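Local structure of coat protein (6YFR) at the interface of chains A and B and the interface of chains A and C. The protein builds the icosahedral shell of a single-stranded RNA bacteriophage, assembling as dimers into virus-like particles that would enclose the genome. Coordinates in Å, arbitrary orientation; residue numbers count along the deposited sequence, not the author numbering. Chains: chain A/B/C, coat protein.

Contact 1: the interface of chains A and B. Residues chain A 3, 56, 58, 73; chain B 89, 93, 96.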
loop_
_atom_site.group_PDB
_atom_site.type_symbol
_atom_site.label_atom_id
_atom_site.label_comp_id
_atom_site.label_asym_id
_atom_site.label_seq_id
_atom_site.Cartn_x
_atom_site.Cartn_y
_atom_site.Cartn_z
ATOM N N LEU A 3 -8.014 25.371 79.472
ATOM C CA LEU A 3 -6.811 24.571 79.661
ATOM C C LEU A 3 -5.617 25.472 79.974
ATOM O O LEU A 3 -5.520 26.583 79.445
ATOM C CB LEU A 3 -6.520 23.738 78.413
ATOM C CG LEU A 3 -7.511 22.619 78.095
ATOM C CD1 LEU A 3 -7.178 21.961 76.764
ATOM C CD2 LEU A 3 -7.508 21.592 79.210
ATOM N N TYR A 56 -6.754 19.251 70.358
ATOM C CA TYR A 56 -6.594 18.413 71.544
ATOM C C TYR A 56 -6.558 16.958 71.092
ATOM O O TYR A 56 -7.564 16.424 70.615
ATOM C CB TYR A 56 -7.719 18.646 72.548
ATOM C CG TYR A 56 -7.446 18.047 73.911
ATOM C CD1 TYR A 56 -6.879 18.810 74.922
ATOM C CD2 TYR A 56 -7.753 16.720 74.185
ATOM C CE1 TYR A 56 -6.623 18.269 76.170
ATOM C CE2 TYR A 56 -7.502 16.171 75.431
ATOM C CZ TYR A 56 -6.936 16.949 76.418
ATOM O OH TYR A 56 -6.683 16.407 77.659
ATOM N N ILE A 58 -6.560 13.133 71.719
ATOM C CA ILE A 58 -7.112 12.278 72.765
ATOM C C ILE A 58 -7.124 10.836 72.266
ATOM O O ILE A 58 -7.479 10.581 71.104
ATOM C CB ILE A 58 -8.512 12.766 73.184
ATOM C CG1 ILE A 58 -9.052 11.972 74.373
ATOM C CG2 ILE A 58 -9.489 12.719 72.010
ATOM C CD1 ILE A 58 -10.342 12.538 74.933
ATOM N N ILE A 73 -9.811 16.446 68.832
ATOM C CA ILE A 73 -10.865 17.426 69.065
ATOM C C ILE A 73 -10.359 18.758 68.518
ATOM O O ILE A 73 -9.385 19.320 69.031
ATOM C CB ILE A 73 -11.225 17.527 70.549
ATOM C CG1 ILE A 73 -11.562 16.140 71.102
ATOM C CG2 ILE A 73 -12.394 18.469 70.746
ATOM C CD1 ILE A 73 -11.862 16.130 72.583
ATOM N N ASP B 89 -13.484 10.539 78.486
ATOM C CA ASP B 89 -13.022 11.908 78.681
ATOM C C ASP B 89 -13.495 12.855 77.588
ATOM O O ASP B 89 -13.285 14.065 77.719
ATOM C CB ASP B 89 -11.492 11.962 78.735
ATOM C CG ASP B 89 -10.916 11.164 79.881
ATOM O OD1 ASP B 89 -11.657 10.891 80.842
ATOM O OD2 ASP B 89 -9.718 10.814 79.826
ATOM N N ARG B 93 -13.410 16.947 77.869
ATOM C CA ARG B 93 -12.330 17.566 77.114
ATOM C C ARG B 93 -12.853 18.469 76.005
ATOM O O ARG B 93 -12.233 19.496 75.720
ATOM C CB ARG B 93 -11.397 16.495 76.547
ATOM C CG ARG B 93 -10.611 15.716 77.610
ATOM C CD ARG B 93 -9.772 16.621 78.515
ATOM N NE ARG B 93 -10.520 17.124 79.668
ATOM C CZ ARG B 93 -10.671 16.458 80.807
ATOM N NH1 ARG B 93 -10.125 15.256 80.953
ATOM N NH2 ARG B 93 -11.372 16.991 81.798
ATOM N N ASP B 96 -13.596 21.540 77.814
ATOM C CA ASP B 96 -12.354 22.255 78.092
ATOM C C ASP B 96 -11.834 22.962 76.847
ATOM O O ASP B 96 -11.321 24.083 76.929
ATOM C CB ASP B 96 -11.302 21.290 78.642
ATOM C CG ASP B 96 -11.656 20.761 80.017
ATOM O OD1 ASP B 96 -12.490 21.397 80.699
ATOM O OD2 ASP B 96 -11.100 19.712 80.418
#

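Contact 2: the interface of chains A and C. Residues chain A 12-14; chain C 9-10, 12.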
loop_
_atom_site.group_PDB
_atom_site.type_symbol
_atom_site.label_atom_id
_atom_site.label_comp_id
_atom_site.label_asym_id
_atom_site.label_seq_id
_atom_site.Cartn_x
_atom_site.Cartn_y
_atom_site.Cartn_z
ATOM N N VAL A 12 6.722 36.219 66.095
ATOM C CA VAL A 12 7.944 36.698 65.476
ATOM C C VAL A 12 7.694 37.982 64.696
ATOM O O VAL A 12 8.370 38.992 64.897
ATOM C CB VAL A 12 8.538 35.598 64.569
ATOM C CG1 VAL A 12 9.789 36.078 63.891
ATOM C CG2 VAL A 12 8.772 34.318 65.374
ATOM N N THR A 13 6.705 37.961 63.814
ATOM C CA THR A 13 6.289 39.076 62.991
ATOM C C THR A 13 4.782 39.236 63.122
ATOM O O THR A 13 4.096 38.316 63.581
ATOM C CB THR A 13 6.678 38.840 61.524
ATOM O OG1 THR A 13 6.130 37.592 61.083
ATOM C CG2 THR A 13 8.193 38.808 61.378
ATOM N N PRO A 14 4.236 40.397 62.747
ATOM C CA PRO A 14 2.774 40.574 62.817
ATOM C C PRO A 14 1.986 39.495 62.090
ATOM O O PRO A 14 0.916 39.090 62.562
ATOM C CB PRO A 14 2.563 41.961 62.185
ATOM C CG PRO A 14 3.849 42.264 61.466
ATOM C CD PRO A 14 4.900 41.625 62.293
ATOM N N SER C 9 7.027 45.220 61.015
ATOM C CA SER C 9 7.618 43.890 61.136
ATOM C C SER C 9 9.087 44.014 61.511
ATOM O O SER C 9 9.897 44.453 60.681
ATOM C CB SER C 9 7.470 43.100 59.836
ATOM O OG SER C 9 8.135 41.846 59.936
ATOM N N PRO C 10 9.478 43.632 62.721
ATOM C CA PRO C 10 10.837 43.902 63.188
ATOM C C PRO C 10 11.823 42.911 62.601
ATOM O O PRO C 10 11.421 41.864 62.067
ATOM C CB PRO C 10 10.716 43.737 64.707
ATOM C CG PRO C 10 9.673 42.676 64.853
ATOM C CD PRO C 10 8.694 42.884 63.717
ATOM N N VAL C 12 14.289 39.879 62.286
ATOM C CA VAL C 12 14.246 38.563 62.893
ATOM C C VAL C 12 15.619 37.906 62.872
ATOM O O VAL C 12 16.131 37.464 63.903
ATOM C CB VAL C 12 13.196 37.687 62.175
ATOM C CG1 VAL C 12 13.151 36.307 62.763
ATOM C CG2 VAL C 12 11.828 38.373 62.202
#

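Contact 1: the interface of chains A and B
The aliphatic stem of B:Arg93 crosses the hydroxyl end of the A:Tyr56 ring, on one face, within the two-fold dimer typical of leviviral coat proteins, where the helix of each subunit packs on the sheet of its partner. Here helix 90-107 of chain B meets strands 47-59 and 70-82 of chain A, with A:Leu3 of the N-terminal stretch at the flank; a twin patch has the chains exchanged.

The main contact is between carbons. B:Arg93 CD stands above the phenol C-O bond, 3.5 Å from A:Tyr56 CZ. B:Arg93 CG sits 3.8 Å from A:Tyr56 CE2, beside that edge and not stacked over the ring centre. The tyrosine reaches there because its CG is anti to the backbone N (chi1 -167°), and its flat ring offers the methylenes a broad surface. The arginine chain bends at chi2 and chi3, and the guanidinium turns away from the ring towards B:Asp96, its plane 58° from that of the ring. Arginine suits the place by pairing a long apolar stem with a charged tip. At the base of that stem, the methyl A:Ile73 CD1 touches B:Arg93 CB at 4.0 Å, approaching from the same face of the tyrosine.

Two smaller apolar contacts flank this one. One branch of A:Leu3, CD2, meets the methylene B:Asp96 CB at 3.8 Å, the side chains crossing at about a right angle. A:Ile58, with CG1 anti to its backbone N, brings CD1 to 4.0 Å from B:Asp89 CB, just ahead of the helix. Leucine and isoleucine suit these spots because their branched methyl tips reach chain B, where both aspartates present carbon.

Polar pairing stays within chain B. B:Arg93 NE forms a salt bridge and hydrogen bond to B:Asp96 OD2 at 2.8 Å, meeting the carboxylate oxygen on its anti side, somewhat out of plane. This should steady the arginine stem and partly offset its charge.

Contact 2: the interface of chains A and C
This is a small apolar loop-to-loop interface in which A:Val12, A:Thr13 and A:Pro14 rest against C:Ser9, C:Pro10 and C:Val12. It joins neighbouring subunits and probably contributes to the lateral contacts of the capsid shell. No nitrogen or oxygen pairs across it, so shape and the burial of small carbon groups hold the patch together.

The two copies of Val12 meet methyl to methyl, their side chains crossing at about a right angle. A:Val12 CG1 is 3.5 Å from C:Val12 CG2, and the other methyl of C:Val12, CG1, lies almost as near, at 3.6 Å. One branch of the chain A valine thus faces the fork of the chain C valine. Both have CG1 anti to the backbone N (chi1 179°), yet chain A brings CG1 to the contact while chain C offers both methyls, so the pairing is asymmetric, as fits an interface that is not an exact two-fold. Valine suits the spot because its short, stiff fork offers methyls without a flexible chain to be fixed.

A:Thr13 turns its methyl to chain C. CG2 reaches C:Val12 CG2 at 3.8 Å, again nearly at right angles, and also passes 3.4 Å from the hydroxyl OG of C:Ser9, a van der Waals contact. With CG2 anti to its own carbonyl carbon, the threonine acts here as an apolar residue. Serine is small enough to let its neighbours approach its backbone: A:Pro14 CD comes to 3.7 Å from C:Ser9 CA. Next along the chain, C:Pro10 CG lies 3.9 Å from the carbonyl oxygen A:Val12 O. The two prolines bring rigid rings to the patch and restrict the backbone on either side of it.

In the fold, the residues of chain A belong to the loop leading into strand 16-22, whereas those of chain C run from the one-residue strand at 9 into that same loop, at the margin of the subunit.

Contact 1 and contact 2 lie about 32 Å apart, measured between the centres of their C-alpha atoms, and have no residue in common. Chain A takes part in both through its N-terminal segment, which supplies A:Leu3 to the first and A:Val12 to A:Pro14 to the second. Contact 1 joins helix to sheet inside the two-fold dimer, whereas contact 2 joins loops of subunits in different dimers. One segment near the start of the chain thus lies against the dimer partner and then against another neighbour, which may help tie dimer formation to shell assembly.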